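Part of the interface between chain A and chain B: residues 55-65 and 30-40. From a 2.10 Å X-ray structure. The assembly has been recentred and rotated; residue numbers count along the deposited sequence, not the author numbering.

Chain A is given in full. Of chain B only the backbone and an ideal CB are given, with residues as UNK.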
# COMPACT_ATOMS: atom_id res chain seq x y z
N ILE A 55 35.31 -35.25 -7.47
CA ILE A 55 34.25 -34.23 -7.29
C ILE A 55 34.80 -32.83 -7.56
O ILE A 55 35.73 -32.40 -6.88
CB ILE A 55 33.58 -34.31 -5.88
CG1 ILE A 55 33.25 -35.76 -5.47
CG2 ILE A 55 32.33 -33.42 -5.79
CD1 ILE A 55 32.32 -36.51 -6.40
N PRO A 56 34.21 -32.11 -8.54
CA PRO A 56 34.66 -30.77 -8.88
C PRO A 56 34.32 -29.76 -7.79
O PRO A 56 33.41 -29.99 -6.98
CB PRO A 56 33.89 -30.42 -10.17
CG PRO A 56 33.14 -31.62 -10.55
CD PRO A 56 33.07 -32.53 -9.37
N ALA A 57 35.07 -28.67 -7.79
CA ALA A 57 35.04 -27.68 -6.72
C ALA A 57 33.70 -26.97 -6.64
O ALA A 57 33.22 -26.70 -5.55
CB ALA A 57 36.20 -26.69 -6.87
N ALA A 58 33.07 -26.70 -7.79
CA ALA A 58 31.78 -26.04 -7.78
C ALA A 58 30.70 -26.89 -7.09
O ALA A 58 29.85 -26.35 -6.36
CB ALA A 58 31.35 -25.67 -9.19
N VAL A 59 30.75 -28.20 -7.30
CA VAL A 59 29.85 -29.15 -6.65
C VAL A 59 30.07 -29.18 -5.12
O VAL A 59 29.11 -29.19 -4.36
CB VAL A 59 29.96 -30.56 -7.27
CG1 VAL A 59 29.06 -31.56 -6.53
CG2 VAL A 59 29.58 -30.52 -8.75
N LYS A 60 31.33 -29.16 -4.69
CA LYS A 60 31.66 -29.04 -3.27
C LYS A 60 31.03 -27.76 -2.71
O LYS A 60 30.48 -27.77 -1.61
CB LYS A 60 33.17 -29.06 -3.03
CG LYS A 60 33.89 -30.28 -3.68
CD LYS A 60 35.18 -30.74 -2.98
CE LYS A 60 36.09 -29.62 -2.58
NZ LYS A 60 37.44 -30.11 -2.16
N GLY A 61 31.09 -26.67 -3.48
CA GLY A 61 30.47 -25.42 -3.07
C GLY A 61 28.97 -25.59 -2.87
O GLY A 61 28.40 -25.07 -1.90
N ALA A 62 28.32 -26.31 -3.78
CA ALA A 62 26.89 -26.59 -3.66
C ALA A 62 26.58 -27.47 -2.44
O ALA A 62 25.63 -27.20 -1.70
CB ALA A 62 26.35 -27.22 -4.94
N VAL A 63 27.36 -28.52 -2.22
CA VAL A 63 27.19 -29.35 -1.02
C VAL A 63 27.27 -28.51 0.29
O VAL A 63 26.44 -28.68 1.20
CB VAL A 63 28.21 -30.53 -1.03
CG1 VAL A 63 28.21 -31.32 0.28
CG2 VAL A 63 27.93 -31.46 -2.22
N LEU A 64 28.21 -27.59 0.38
CA LEU A 64 28.28 -26.73 1.58
C LEU A 64 27.03 -25.87 1.79
O LEU A 64 26.54 -25.74 2.92
CB LEU A 64 29.50 -25.81 1.53
CG LEU A 64 30.87 -26.48 1.72
CD1 LEU A 64 31.95 -25.45 1.38
CD2 LEU A 64 31.07 -27.01 3.14
N LEU A 65 26.50 -25.29 0.71
CA LEU A 65 25.30 -24.45 0.78
C LEU A 65 24.06 -25.24 1.21
O LEU A 65 23.25 -24.77 2.02
CB LEU A 65 25.03 -23.80 -0.58
CG LEU A 65 26.05 -22.73 -1.01
CD1 LEU A 65 25.94 -22.47 -2.52
CD2 LEU A 65 25.82 -21.46 -0.24
N UNK B 30 40.05 -21.12 0.57
CA UNK B 30 40.57 -21.75 -0.65
C UNK B 30 39.46 -22.51 -1.36
O UNK B 30 39.33 -22.43 -2.58
CB UNK B 30 41.73 -22.69 -0.32
N UNK B 31 38.64 -23.22 -0.59
CA UNK B 31 37.55 -23.99 -1.15
C UNK B 31 36.58 -23.06 -1.88
O UNK B 31 36.22 -23.34 -3.03
CB UNK B 31 36.83 -24.78 -0.05
N UNK B 32 36.19 -21.95 -1.25
CA UNK B 32 35.33 -20.97 -1.94
C UNK B 32 35.99 -20.49 -3.25
O UNK B 32 35.32 -20.36 -4.31
CB UNK B 32 35.05 -19.78 -1.03
N UNK B 33 37.29 -20.24 -3.17
CA UNK B 33 38.07 -19.71 -4.30
C UNK B 33 38.05 -20.69 -5.47
O UNK B 33 37.80 -20.31 -6.61
CB UNK B 33 39.51 -19.43 -3.88
N UNK B 34 38.29 -21.96 -5.16
CA UNK B 34 38.26 -23.06 -6.13
C UNK B 34 36.87 -23.27 -6.75
O UNK B 34 36.76 -23.51 -7.95
CB UNK B 34 38.72 -24.35 -5.45
N UNK B 35 35.84 -23.17 -5.92
CA UNK B 35 34.46 -23.29 -6.36
C UNK B 35 34.08 -22.16 -7.33
O UNK B 35 33.47 -22.42 -8.39
CB UNK B 35 33.52 -23.29 -5.15
N UNK B 36 34.42 -20.93 -6.97
CA UNK B 36 34.19 -19.74 -7.80
C UNK B 36 34.95 -19.84 -9.11
O UNK B 36 34.38 -19.56 -10.16
CB UNK B 36 34.60 -18.47 -7.05
N UNK B 37 36.21 -20.25 -9.06
CA UNK B 37 37.00 -20.41 -10.29
C UNK B 37 36.42 -21.47 -11.24
O UNK B 37 36.28 -21.22 -12.43
CB UNK B 37 38.44 -20.78 -9.93
N UNK B 38 36.10 -22.65 -10.70
CA UNK B 38 35.53 -23.79 -11.45
C UNK B 38 34.22 -23.39 -12.15
O UNK B 38 33.97 -23.69 -13.33
CB UNK B 38 35.28 -24.97 -10.51
N UNK B 39 33.38 -22.69 -11.39
CA UNK B 39 32.11 -22.16 -11.87
C UNK B 39 32.29 -21.19 -13.04
O UNK B 39 31.70 -21.38 -14.11
CB UNK B 39 31.37 -21.46 -10.73
N UNK B 40 33.10 -20.15 -12.86
CA UNK B 40 33.36 -19.19 -13.93
C UNK B 40 34.03 -19.80 -15.16
O UNK B 40 33.72 -19.40 -16.27
CB UNK B 40 34.24 -18.06 -13.39

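The chain B backbone is helical throughout, with phi near -60° and psi near -45°, so only the surroundings discriminate between helix-compatible residues. Its axis passes 7.5 Å from that of chain A helix 57-65, with 122° between their N-to-C directions.

At position 30 no atom of chain A 55-65 lies within 5.5 Å of the ideal CB, so this stretch sets no preference; it is Thr B30. At position 31 CA-to-CB points sideways, and the ideal CB lies 5.1 Å from Leu A64 CD1. That gap, beside the aliphatic part of Lys A60, suits a medium or long apolar chain such as leucine, isoleucine or methionine. Leu B31 is found, with chi1 t and chi2 t; its CD2 reaches Leu A64 CD1 at 3.5 Å, while its CG lies 4.2 Å from Lys A60 CE.

Position 32 points away, so a small residue would miss chain A 55-65 and only a long one could return. Tyr B32 does so: its CE1 comes 4.2 Å from Leu A64 CD1, which meets the ring obliquely. Position 33 is out of reach and holds Ala B33.

Position 34 points sideways, its ideal CB 3.7 Å from Ala A57 CB. Open space beyond would admit a polar or flexible chain. Gln B34 packs its CB there, and its O lies 3.4 Å from Ala A57 CB.

Position 35 is the tightest. Its CA is 4.1 Å from Ala A58 CA, and the ideal CB stands 3.5 Å from Ala A57 O and 4.3 Å from Gly A61 CA. Glycine, alanine or perhaps serine would suit. It is Ala B35; a CB on Gly A61 would fall 3.1 Å from Ala B35 CB, so the absent side chain gives the methyl room.

Positions 36 and 37 find no atom of chain A 55-65 within 5.5 Å of their ideal CBs; they are Ala B36 and Phe B37, whose ring leads away.

Position 38 points toward the start of the chain A helix, its ideal CB 3.9 Å from Ala A58 N. Pro A56 is the N-cap and has no side-chain acceptor for the first-turn amides, so a short acceptor is favoured: aspartate, asparagine or serine. Asp B38 OD2 accepts a hydrogen bond from Ala A58 N at 2.8 Å and 166°. Ala A57 N lies 3.2 Å from Asp B38 OD2, but the angle is too poor for a hydrogen bond.

Position 39 points sideways, its ideal CB 4.5 Å from Ala A58 CB, a loose apolar contact open to many residues. Tyr B39 makes it through CB, its ring leading away. Position 40, out of reach, is Cys B40.

Chain B (30-40) TLYAQAAFDYC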
# COMPACT_ATOMS: atom_id res chain seq x y z
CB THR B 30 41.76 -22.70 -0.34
OG1 THR B 30 42.79 -21.93 0.30
CG2 THR B 30 42.32 -23.34 -1.61
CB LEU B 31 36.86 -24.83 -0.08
CG LEU B 31 35.89 -25.93 -0.49
CD1 LEU B 31 35.64 -26.89 0.67
CD2 LEU B 31 34.58 -25.28 -0.89
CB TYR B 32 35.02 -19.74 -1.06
CG TYR B 32 34.25 -20.01 0.23
CD1 TYR B 32 33.35 -21.06 0.32
CD2 TYR B 32 34.42 -19.17 1.34
CE1 TYR B 32 32.63 -21.30 1.49
CE2 TYR B 32 33.71 -19.40 2.52
CZ TYR B 32 32.81 -20.47 2.60
OH TYR B 32 32.09 -20.70 3.75
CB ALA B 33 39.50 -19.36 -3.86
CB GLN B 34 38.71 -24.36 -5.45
CG GLN B 34 40.24 -24.44 -5.22
CD GLN B 34 40.66 -25.57 -4.27
OE1 GLN B 34 39.84 -26.16 -3.56
NE2 GLN B 34 41.96 -25.84 -4.23
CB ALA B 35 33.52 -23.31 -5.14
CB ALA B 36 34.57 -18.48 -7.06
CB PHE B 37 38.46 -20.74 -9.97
CG PHE B 37 39.38 -20.72 -11.18
CD1 PHE B 37 39.64 -19.52 -11.85
CD2 PHE B 37 39.96 -21.90 -11.65
CE1 PHE B 37 40.47 -19.51 -12.99
CE2 PHE B 37 40.81 -21.89 -12.77
CZ PHE B 37 41.06 -20.68 -13.43
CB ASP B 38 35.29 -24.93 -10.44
CG ASP B 38 34.76 -26.22 -11.08
OD1 ASP B 38 35.00 -26.46 -12.29
OD2 ASP B 38 34.13 -27.02 -10.35
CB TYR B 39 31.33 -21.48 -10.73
CG TYR B 39 30.07 -20.87 -11.26
CD1 TYR B 39 28.97 -21.68 -11.62
CD2 TYR B 39 30.01 -19.50 -11.49
CE1 TYR B 39 27.82 -21.11 -12.13
CE2 TYR B 39 28.87 -18.93 -12.02
CZ TYR B 39 27.79 -19.74 -12.35
OH TYR B 39 26.68 -19.14 -12.87
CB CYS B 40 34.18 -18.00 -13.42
SG CYS B 40 33.29 -17.08 -12.16
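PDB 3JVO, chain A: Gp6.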